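Local coordinates for protein ubiquitin and WLM domain-containing metalloprotease SPCC1442.07c (PDB 5JIG) that probably cleaves DNA-binding proteins as a DNA-dependent zinc metalloprotease, removing toxic DNA-protein crosslinks during repair, here as its WLM protease domain, at residues A[30-44]-A[92-104]. Numbering follows the deposited sequence. Where two conformers were deposited one is given.
With NI (nickel (II) ion), chain B.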
ATOM      1  N   ASP A  30      -2.389   6.067   7.214  1.00  7.20           N
ATOM      2  CA  ASP A  30      -3.714   5.469   7.408  1.00  7.17           C
ATOM      3  C   ASP A  30      -3.667   4.636   8.659  1.00  6.97           C
ATOM      4  O   ASP A  30      -2.810   3.780   8.832  1.00  7.24           O
ATOM      5  CB  ASP A  30      -4.040   4.626   6.172  1.00  7.11           C
ATOM      6  CG  ASP A  30      -5.399   3.980   6.224  1.00  7.68           C
ATOM      7  OD1 ASP A  30      -5.549   3.003   6.977  1.00  8.01           O
ATOM      8  OD2 ASP A  30      -6.310   4.435   5.484  1.00  9.28           O
ATOM      9  N   THR A  31      -4.632   4.876   9.586  1.00  7.51           N
ATOM     10  CA  THR A  31      -4.589   4.184  10.843  1.00  9.02           C
ATOM     11  C   THR A  31      -4.733   2.661  10.734  1.00  7.95           C
ATOM     12  O   THR A  31      -4.197   1.920  11.551  1.00  8.54           O
ATOM     13  CB  THR A  31      -5.595   4.796  11.813  1.00 11.49           C
ATOM     14  OG1 THR A  31      -6.861   4.794  11.191  1.00 13.35           O
ATOM     15  CG2 THR A  31      -5.253   6.183  12.197  1.00 12.26           C
ATOM     16  N   GLY A  32      -5.482   2.222   9.742  1.00  7.39           N
ATOM     17  CA  GLY A  32      -5.630   0.802   9.486  1.00  7.47           C
ATOM     18  C   GLY A  32      -4.380   0.168   8.917  1.00  6.90           C
ATOM     19  O   GLY A  32      -3.983  -0.925   9.321  1.00  7.37           O
ATOM     20  N   ILE A  33      -3.735   0.837   7.981  1.00  6.55           N
ATOM     21  CA  ILE A  33      -2.448   0.376   7.463  1.00  6.19           C
ATOM     22  C   ILE A  33      -1.399   0.325   8.561  1.00  6.49           C
ATOM     23  O   ILE A  33      -0.660  -0.642   8.699  1.00  7.22           O
ATOM     24  CB  ILE A  33      -2.000   1.261   6.268  1.00  6.23           C
ATOM     25  CG1 ILE A  33      -2.941   1.165   5.076  1.00  5.85           C
ATOM     26  CG2 ILE A  33      -0.557   0.960   5.866  1.00  6.68           C
ATOM     27  CD1 ILE A  33      -3.076  -0.227   4.461  1.00  6.76           C
ATOM     28  N   LYS A  34      -1.354   1.361   9.399  1.00  6.92           N
ATOM     29  CA  LYS A  34      -0.399   1.359  10.524  1.00  7.30           C
ATOM     30  C   LYS A  34      -0.691   0.201  11.460  1.00  7.69           C
ATOM     31  O   LYS A  34       0.257  -0.453  11.936  1.00  8.26           O
ATOM     32  CB  LYS A  34      -0.435   2.699  11.236  1.00  8.74           C
ATOM     33  CG  LYS A  34       0.115   3.856  10.512  1.00 11.11           C
ATOM     34  CD  LYS A  34      -0.017   5.162  11.247  1.00 16.38           C
ATOM     35  CE  LYS A  34       1.139   5.407  12.071  1.00 24.32           C
ATOM     36  NZ  LYS A  34       1.390   6.916  12.101  1.00 32.03           N
ATOM     37  N   LYS A  35      -1.976  -0.078  11.734  1.00  7.76           N
ATOM     38  CA  LYS A  35      -2.317  -1.169  12.628  1.00  8.59           C
ATOM     39  C   LYS A  35      -1.795  -2.485  12.146  1.00  7.76           C
ATOM     40  O   LYS A  35      -1.240  -3.243  12.923  1.00  8.92           O
ATOM     41  CB  LYS A  35      -3.870  -1.212  12.793  1.00 10.17           C
ATOM     42  CG  LYS A  35      -4.368  -2.171  13.808  1.00 11.79           C
ATOM     43  CD  LYS A  35      -4.333  -1.582  15.164  1.00 18.85           C
ATOM     44  CE  LYS A  35      -4.996  -2.487  16.194  1.00 26.16           C
ATOM     45  NZ  LYS A  35      -4.226  -2.638  17.409  1.00 32.03           N
ATOM     46  N   ILE A  36      -1.980  -2.785  10.846  1.00  7.03           N
ATOM     47  CA  ILE A  36      -1.511  -4.048  10.358  1.00  7.12           C
ATOM     48  C   ILE A  36       0.019  -4.109  10.233  1.00  6.91           C
ATOM     49  O   ILE A  36       0.604  -5.191  10.432  1.00  7.90           O
ATOM     50  CB  ILE A  36      -2.214  -4.508   9.071  1.00  7.22           C
ATOM     51  CG1 ILE A  36      -2.007  -3.556   7.915  1.00  7.46           C
ATOM     52  CG2 ILE A  36      -3.672  -4.763   9.379  1.00  8.32           C
ATOM     53  CD1 ILE A  36      -2.540  -4.063   6.584  1.00  7.22           C
ATOM     54  N   MET A  37       0.667  -3.011   9.870  1.00  7.08           N
ATOM     55  CA  MET A  37       2.135  -3.035   9.814  1.00  7.54           C
ATOM     56  C   MET A  37       2.728  -3.243  11.210  1.00  7.88           C
ATOM     57  O   MET A  37       3.716  -3.967  11.355  1.00  8.00           O
ATOM     58  CB  MET A  37       2.650  -1.836   9.097  1.00  8.74           C
ATOM     59  CG  MET A  37       2.181  -1.902   7.638  1.00  9.50           C
ATOM     60  SD  MET A  37       2.773  -0.500   6.600  1.00  9.17           S
ATOM     61  CE  MET A  37       4.521  -0.922   6.428  1.00  8.62           C
ATOM     62  N   ASP A  38       2.099  -2.642  12.225  1.00  7.29           N
ATOM     63  CA  ASP A  38       2.533  -2.877  13.605  0.50  8.42           C
ATOM     64  C   ASP A  38       2.239  -4.327  13.988  1.00  8.56           C
ATOM     65  O   ASP A  38       3.115  -5.010  14.544  1.00  9.85           O
ATOM     66  CB  ASP A  38       1.819  -1.907  14.541  0.50  9.64           C
ATOM     67  CG  ASP A  38       2.403  -0.539  14.503  0.50  8.89           C
ATOM     68  OD1 ASP A  38       1.691   0.405  14.873  0.50 13.58           O
ATOM     69  OD2 ASP A  38       3.663  -0.411  14.346  0.50 14.80           O
ATOM     70  N   SER A  39       1.029  -4.819  13.734  1.00  8.50           N
ATOM     71  CA  SER A  39       0.661  -6.179  14.183  0.50  9.01           C
ATOM     72  C   SER A  39       1.521  -7.239  13.555  1.00  8.48           C
ATOM     73  O   SER A  39       1.887  -8.229  14.187  1.00  9.81           O
ATOM     74  CB  SER A  39      -0.830  -6.445  13.884  0.50 11.41           C
ATOM     75  OG  SER A  39      -1.644  -5.557  14.626  0.50 15.44           O
ATOM     76  N   HIS A  40       1.842  -7.055  12.263  1.00  8.10           N
ATOM     77  CA  HIS A  40       2.607  -8.014  11.518  1.00  8.61           C
ATOM     78  C   HIS A  40       4.111  -7.685  11.434  1.00  8.14           C
ATOM     79  O   HIS A  40       4.855  -8.405  10.808  1.00 10.26           O
ATOM     80  CB  HIS A  40       2.005  -8.308  10.137  1.00  8.48           C
ATOM     81  CG  HIS A  40       2.004  -9.719   9.764  1.00  7.98           C
ATOM     82  ND1 HIS A  40       3.153 -10.455   9.737  1.00  9.56           N
ATOM     83  CD2 HIS A  40       1.021 -10.591   9.449  1.00  8.60           C
ATOM     84  CE1 HIS A  40       2.896 -11.709   9.380  1.00  9.65           C
ATOM     85  NE2 HIS A  40       1.590 -11.830   9.189  1.00  9.15           N
ATOM     86  N   ARG A  41       4.518  -6.635  12.114  1.00  8.72           N
ATOM     87  CA  ARG A  41       5.943  -6.224  12.219  1.00  8.90           C
ATOM     88  C   ARG A  41       6.593  -6.068  10.849  1.00  8.20           C
ATOM     89  O   ARG A  41       7.615  -6.649  10.568  1.00 10.05           O
ATOM     90  CB  ARG A  41       6.687  -7.140  13.160  1.00  9.66           C
ATOM     91  CG  ARG A  41       6.202  -7.061  14.557  1.00 10.39           C
ATOM     92  CD  ARG A  41       6.860  -7.984  15.553  1.00 13.57           C
ATOM     93  NE  ARG A  41       8.289  -7.918  15.541  1.00 17.97           N
ATOM     94  CZ  ARG A  41       9.128  -8.841  15.057  1.00 33.50           C
ATOM     95  NH1 ARG A  41      10.436  -8.623  15.164  1.00 38.24           N
ATOM     96  NH2 ARG A  41       8.697  -9.956  14.446  1.00 36.68           N
ATOM     97  N   TRP A  42       5.995  -5.230  10.007  1.00  7.90           N
ATOM     98  CA  TRP A  42       6.507  -4.951   8.663  1.00  8.09           C
ATOM     99  C   TRP A  42       7.068  -3.573   8.568  1.00  8.24           C
ATOM    100  O   TRP A  42       6.401  -2.572   8.862  1.00  9.33           O
ATOM    101  CB  TRP A  42       5.376  -5.094   7.656  1.00  8.63           C
ATOM    102  CG  TRP A  42       4.930  -6.477   7.428  1.00  8.98           C
ATOM    103  CD1 TRP A  42       5.681  -7.594   7.515  1.00  9.61           C
ATOM    104  CD2 TRP A  42       3.628  -6.904   7.089  1.00  9.06           C
ATOM    105  NE1 TRP A  42       4.915  -8.716   7.218  1.00 10.01           N
ATOM    106  CE2 TRP A  42       3.654  -8.295   6.946  1.00  9.70           C
ATOM    107  CE3 TRP A  42       2.402  -6.231   6.903  1.00 10.55           C
ATOM    108  CZ2 TRP A  42       2.494  -9.045   6.633  1.00 10.52           C
ATOM    109  CZ3 TRP A  42       1.278  -6.982   6.613  1.00 12.29           C
ATOM    110  CH2 TRP A  42       1.358  -8.334   6.418  1.00 12.33           C
ATOM    111  N   THR A  43       8.353  -3.511   8.122  1.00  8.70           N
ATOM    112  CA  THR A  43       9.005  -2.298   7.691  1.00  8.57           C
ATOM    113  C   THR A  43       9.269  -2.407   6.218  1.00  8.08           C
ATOM    114  O   THR A  43       9.850  -3.403   5.754  1.00 10.51           O
ATOM    115  CB  THR A  43      10.321  -2.074   8.422  1.00  9.91           C
ATOM    116  OG1 THR A  43      10.118  -2.015   9.848  1.00 10.19           O
ATOM    117  CG2 THR A  43      11.033  -0.876   7.880  1.00 10.03           C
ATOM    118  N   VAL A  44       8.777  -1.465   5.441  1.00  6.76           N
ATOM    119  CA  VAL A  44       8.942  -1.471   3.973  1.00  6.76           C
ATOM    120  C   VAL A  44       9.797  -0.259   3.623  1.00  6.25           C
ATOM    121  O   VAL A  44       9.399   0.894   3.818  1.00  6.89           O
ATOM    122  CB  VAL A  44       7.567  -1.432   3.279  1.00  6.84           C
ATOM    123  CG1 VAL A  44       7.727  -1.254   1.783  1.00  7.59           C
ATOM    124  CG2 VAL A  44       6.798  -2.698   3.606  1.00  7.81           C
ATOM    125  N   LYS A  92      -6.171   1.387  -1.271  1.00  4.94           N
ATOM    126  CA  LYS A  92      -5.855   0.838   0.045  1.00  5.18           C
ATOM    127  C   LYS A  92      -5.920  -0.686   0.035  1.00  4.71           C
ATOM    128  O   LYS A  92      -5.065  -1.349   0.619  1.00  5.17           O
ATOM    129  CB  LYS A  92      -6.766   1.457   1.108  1.00  5.80           C
ATOM    130  CG  LYS A  92      -6.566   0.863   2.496  1.00  6.10           C
ATOM    131  CD  LYS A  92      -7.369   1.556   3.554  1.00  7.54           C
ATOM    132  CE  LYS A  92      -7.339   0.839   4.867  1.00  8.15           C
ATOM    133  NZ  LYS A  92      -7.920   1.586   5.981  1.00 10.45           N
ATOM    134  N   SER A  93      -6.944  -1.238  -0.583  1.00  5.20           N
ATOM    135  CA  SER A  93      -7.056  -2.682  -0.645  1.00  5.38           C
ATOM    136  C   SER A  93      -5.952  -3.306  -1.483  1.00  5.04           C
ATOM    137  O   SER A  93      -5.429  -4.367  -1.125  1.00  5.69           O
ATOM    138  CB  SER A  93      -8.429  -3.071  -1.207  1.00  5.65           C
ATOM    139  OG  SER A  93      -8.578  -4.476  -1.203  1.00  6.96           O
ATOM    140  N   THR A  94      -5.550  -2.677  -2.578  1.00  4.88           N
ATOM    141  CA  THR A  94      -4.381  -3.117  -3.320  1.00  5.09           C
ATOM    142  C   THR A  94      -3.120  -3.083  -2.447  1.00  4.70           C
ATOM    143  O   THR A  94      -2.320  -4.015  -2.469  1.00  4.96           O
ATOM    144  CB  THR A  94      -4.193  -2.329  -4.604  1.00  5.65           C
ATOM    145  OG1 THR A  94      -5.314  -2.554  -5.451  1.00  8.29           O
ATOM    146  CG2 THR A  94      -2.898  -2.658  -5.318  1.00  6.58           C
ATOM    147  N   LEU A  95      -2.966  -2.060  -1.636  1.00  4.61           N
ATOM    148  CA  LEU A  95      -1.812  -2.007  -0.717  1.00  4.68           C
ATOM    149  C   LEU A  95      -1.832  -3.176   0.248  1.00  4.57           C
ATOM    150  O   LEU A  95      -0.798  -3.787   0.530  1.00  5.14           O
ATOM    151  CB  LEU A  95      -1.754  -0.672   0.001  1.00  4.78           C
ATOM    152  CG  LEU A  95      -0.605  -0.521   1.016  1.00  5.38           C
ATOM    153  CD1 LEU A  95       0.760  -0.821   0.418  1.00  5.55           C
ATOM    154  CD2 LEU A  95      -0.648   0.874   1.621  1.00  5.35           C
ATOM    155  N   ILE A  96      -3.014  -3.512   0.801  1.00  4.80           N
ATOM    156  CA  ILE A  96      -3.105  -4.672   1.689  1.00  5.16           C
ATOM    157  C   ILE A  96      -2.742  -5.951   0.958  1.00  4.95           C
ATOM    158  O   ILE A  96      -2.060  -6.805   1.528  1.00  5.36           O
ATOM    159  CB  ILE A  96      -4.491  -4.705   2.383  1.00  5.58           C
ATOM    160  CG1 ILE A  96      -4.670  -3.453   3.240  1.00  5.91           C
ATOM    161  CG2 ILE A  96      -4.647  -5.979   3.158  1.00  6.62           C
ATOM    162  CD1 ILE A  96      -6.019  -3.289   3.891  1.00  8.75           C
ATOM    163  N   HIS A  97      -3.178  -6.092  -0.296  1.00  5.13           N
ATOM    164  CA  HIS A  97      -2.776  -7.211  -1.116  1.00  5.22           C
ATOM    165  C   HIS A  97      -1.245  -7.265  -1.206  1.00  4.90           C
ATOM    166  O   HIS A  97      -0.633  -8.332  -0.969  1.00  5.29           O
ATOM    167  CB  HIS A  97      -3.430  -7.064  -2.503  1.00  5.65           C
ATOM    168  CG  HIS A  97      -3.007  -8.099  -3.478  1.00  6.09           C
ATOM    169  ND1 HIS A  97      -3.901  -8.970  -4.065  1.00  7.15           N
ATOM    170  CD2 HIS A  97      -1.808  -8.414  -4.025  1.00  6.77           C
ATOM    171  CE1 HIS A  97      -3.235  -9.733  -4.918  1.00  7.64           C
ATOM    172  NE2 HIS A  97      -1.958  -9.448  -4.912  1.00  7.21           N
ATOM    173  N   GLU A  98      -0.612  -6.154  -1.560  1.00  4.87           N
ATOM    174  CA  GLU A  98       0.837  -6.162  -1.669  1.00  4.66           C
ATOM    175  C   GLU A  98       1.516  -6.479  -0.335  1.00  4.86           C
ATOM    176  O   GLU A  98       2.504  -7.236  -0.327  1.00  5.52           O
ATOM    177  CB  GLU A  98       1.394  -4.884  -2.267  1.00  5.11           C
ATOM    178  CG  GLU A  98       0.785  -4.444  -3.601  1.00  5.93           C
ATOM    179  CD  GLU A  98       0.602  -5.432  -4.622  1.00  7.06           C
ATOM    180  OE1 GLU A  98       1.289  -6.466  -4.605  1.00  8.08           O
ATOM    181  OE2 GLU A  98      -0.260  -5.145  -5.505  1.00  9.11           O
ATOM    182  N   LEU A  99       1.031  -5.959   0.754  1.00  4.71           N
ATOM    183  CA  LEU A  99       1.613  -6.296   2.052  1.00  5.36           C
ATOM    184  C   LEU A  99       1.510  -7.789   2.351  1.00  5.30           C
ATOM    185  O   LEU A  99       2.408  -8.367   2.962  1.00  5.94           O
ATOM    186  CB  LEU A  99       0.951  -5.489   3.154  1.00  5.41           C
ATOM    187  CG  LEU A  99       1.337  -3.999   3.187  1.00  5.59           C
ATOM    188  CD1 LEU A  99       0.414  -3.258   4.122  1.00  6.33           C
ATOM    189  CD2 LEU A  99       2.788  -3.795   3.631  1.00  6.26           C
ATOM    190  N   THR A 100       0.401  -8.424   1.937  1.00  5.52           N
ATOM    191  CA  THR A 100       0.225  -9.843   2.142  1.00  5.70           C
ATOM    192  C   THR A 100       1.335 -10.637   1.481  1.00  6.07           C
ATOM    193  O   THR A 100       1.775 -11.686   1.966  1.00  7.08           O
ATOM    194  CB  THR A 100      -1.176 -10.268   1.621  1.00  6.39           C
ATOM    195  OG1 THR A 100      -2.194  -9.526   2.253  1.00  7.00           O
ATOM    196  CG2 THR A 100      -1.459 -11.714   1.950  1.00  7.69           C
ATOM    197  N   HIS A 101       1.842 -10.154   0.341  1.00  5.99           N
ATOM    198  CA  HIS A 101       2.961 -10.738  -0.359  1.00  7.11           C
ATOM    199  C   HIS A 101       4.295 -10.611   0.407  1.00  7.19           C
ATOM    200  O   HIS A 101       5.287 -11.225   0.002  1.00  8.60           O
ATOM    201  CB  HIS A 101       3.152 -10.153  -1.746  1.00  6.67           C
ATOM    202  CG  HIS A 101       2.143 -10.613  -2.773  1.00  6.76           C
ATOM    203  ND1 HIS A 101       1.949 -11.931  -3.096  1.00  7.91           N
ATOM    204  CD2 HIS A 101       1.405  -9.896  -3.648  1.00  7.02           C
ATOM    205  CE1 HIS A 101       1.088 -11.980  -4.103  1.00  7.81           C
ATOM    206  NE2 HIS A 101       0.746 -10.773  -4.486  1.00  7.37           N
ATOM    207  N   ASN A 102       4.341  -9.897   1.522  1.00  6.59           N
ATOM    208  CA  ASN A 102       5.505  -9.996   2.407  1.00  8.00           C
ATOM    209  C   ASN A 102       5.663 -11.406   2.930  1.00  8.54           C
ATOM    210  O   ASN A 102       6.790 -11.799   3.276  1.00 11.38           O
ATOM    211  CB  ASN A 102       5.419  -9.038   3.556  1.00  7.35           C
ATOM    212  CG  ASN A 102       5.615  -7.582   3.165  1.00  7.81           C
ATOM    213  OD1 ASN A 102       6.002  -7.266   2.045  1.00 10.04           O
ATOM    214  ND2 ASN A 102       5.375  -6.671   4.092  1.00  9.53           N
ATOM    215  N   VAL A 103       4.552 -12.165   3.040  1.00  8.71           N
ATOM    216  CA  VAL A 103       4.521 -13.496   3.624  1.00 10.47           C
ATOM    217  C   VAL A 103       4.258 -14.528   2.574  1.00 11.03           C
ATOM    218  O   VAL A 103       4.902 -15.587   2.573  1.00 16.47           O
ATOM    219  CB  VAL A 103       3.432 -13.548   4.755  1.00 11.87           C
ATOM    220  CG1 VAL A 103       3.333 -14.922   5.428  1.00 14.75           C
ATOM    221  CG2 VAL A 103       3.689 -12.467   5.787  1.00 14.34           C
ATOM    222  N   HIS A 104       3.290 -14.319   1.688  1.00  9.78           N
ATOM    223  CA  HIS A 104       2.840 -15.373   0.762  1.00 10.43           C
ATOM    224  C   HIS A 104       3.116 -14.931  -0.687  1.00 10.24           C
ATOM    225  O   HIS A 104       2.573 -13.876  -1.116  1.00 10.34           O
ATOM    226  CB  HIS A 104       1.353 -15.617   0.972  1.00 11.71           C
ATOM    227  CG  HIS A 104       1.041 -16.123   2.353  1.00 11.80           C
ATOM    228  ND1 HIS A 104       1.488 -17.365   2.811  1.00 15.64           N
ATOM    229  CD2 HIS A 104       0.407 -15.525   3.395  1.00 12.84           C
ATOM    230  CE1 HIS A 104       1.116 -17.468   4.063  1.00 17.77           C
ATOM    231  NE2 HIS A 104       0.451 -16.386   4.448  1.00 15.20           N
TER
HETATM  232 NI    NI B 201      -0.441 -10.216  -6.092  1.00  8.23          NI
HETATM  233  O   HOH W   1       1.093 -10.707  -7.494  1.00 13.65           O
HETATM  234  O   HOH W   2      -1.436  -9.392  -7.841  1.00 12.46           O
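The indole of Trp42 lies between His40, near the end of helix 31-40, and Leu99 and Asn102, near the end of helix 88-100. Over one face lie Leu99 O and the amide of Asn102, whose ND2 comes within 3.4 Å of Trp42 CG while its CB makes a CH-pi contact with the five-membered ring; His40 CB sits on the opposite face, and Val103 CG2 meets the edge at CZ2. A broad ring suits this place because it spans three residues at the end of the HExxH helix of this zinc-protease fold. His97 and His101, with His107, hold a nickel ion in the catalytic zinc site, on the side turned from helix 31-40. The two helices run nearly parallel (9°), their axes 11.3 Å apart, a gap that branched aliphatic side chains bridge. Ile36 places CG1 between the backbone N and carbonyl carbon (chi1 61°), which lets CD1 reach both Ile96 CG1 and, at 3.9 Å, Leu99 CD1. One turn earlier, Ile33 CD1 rests against Ile96 CG1 and Leu95 CD2. An alanine in place of Trp42 would probably open a gap beside Leu99 and leave the Asn102 amide without the aromatic face it lies against. Asn102 OD1 accepts a hydrogen bond from Asn66 ND2. A Schellman motif at Arg41 ends helix 31-40 just before Trp42. At the other end, Lys92 stretches its extended chain to Asp30, the helix N-cap. Asp30 OD2 is also hydrogen-bonded to Tyr88 OH, and Lys92 NZ also donates to Ala122 O. Aspartate fits because its short carboxylate caps and pairs at once: OD1 takes Ile33 N on its anti side and forms a salt bridge with Lys92 NZ, at 2.9 Å, on its syn side, 18° out of the carboxylate plane.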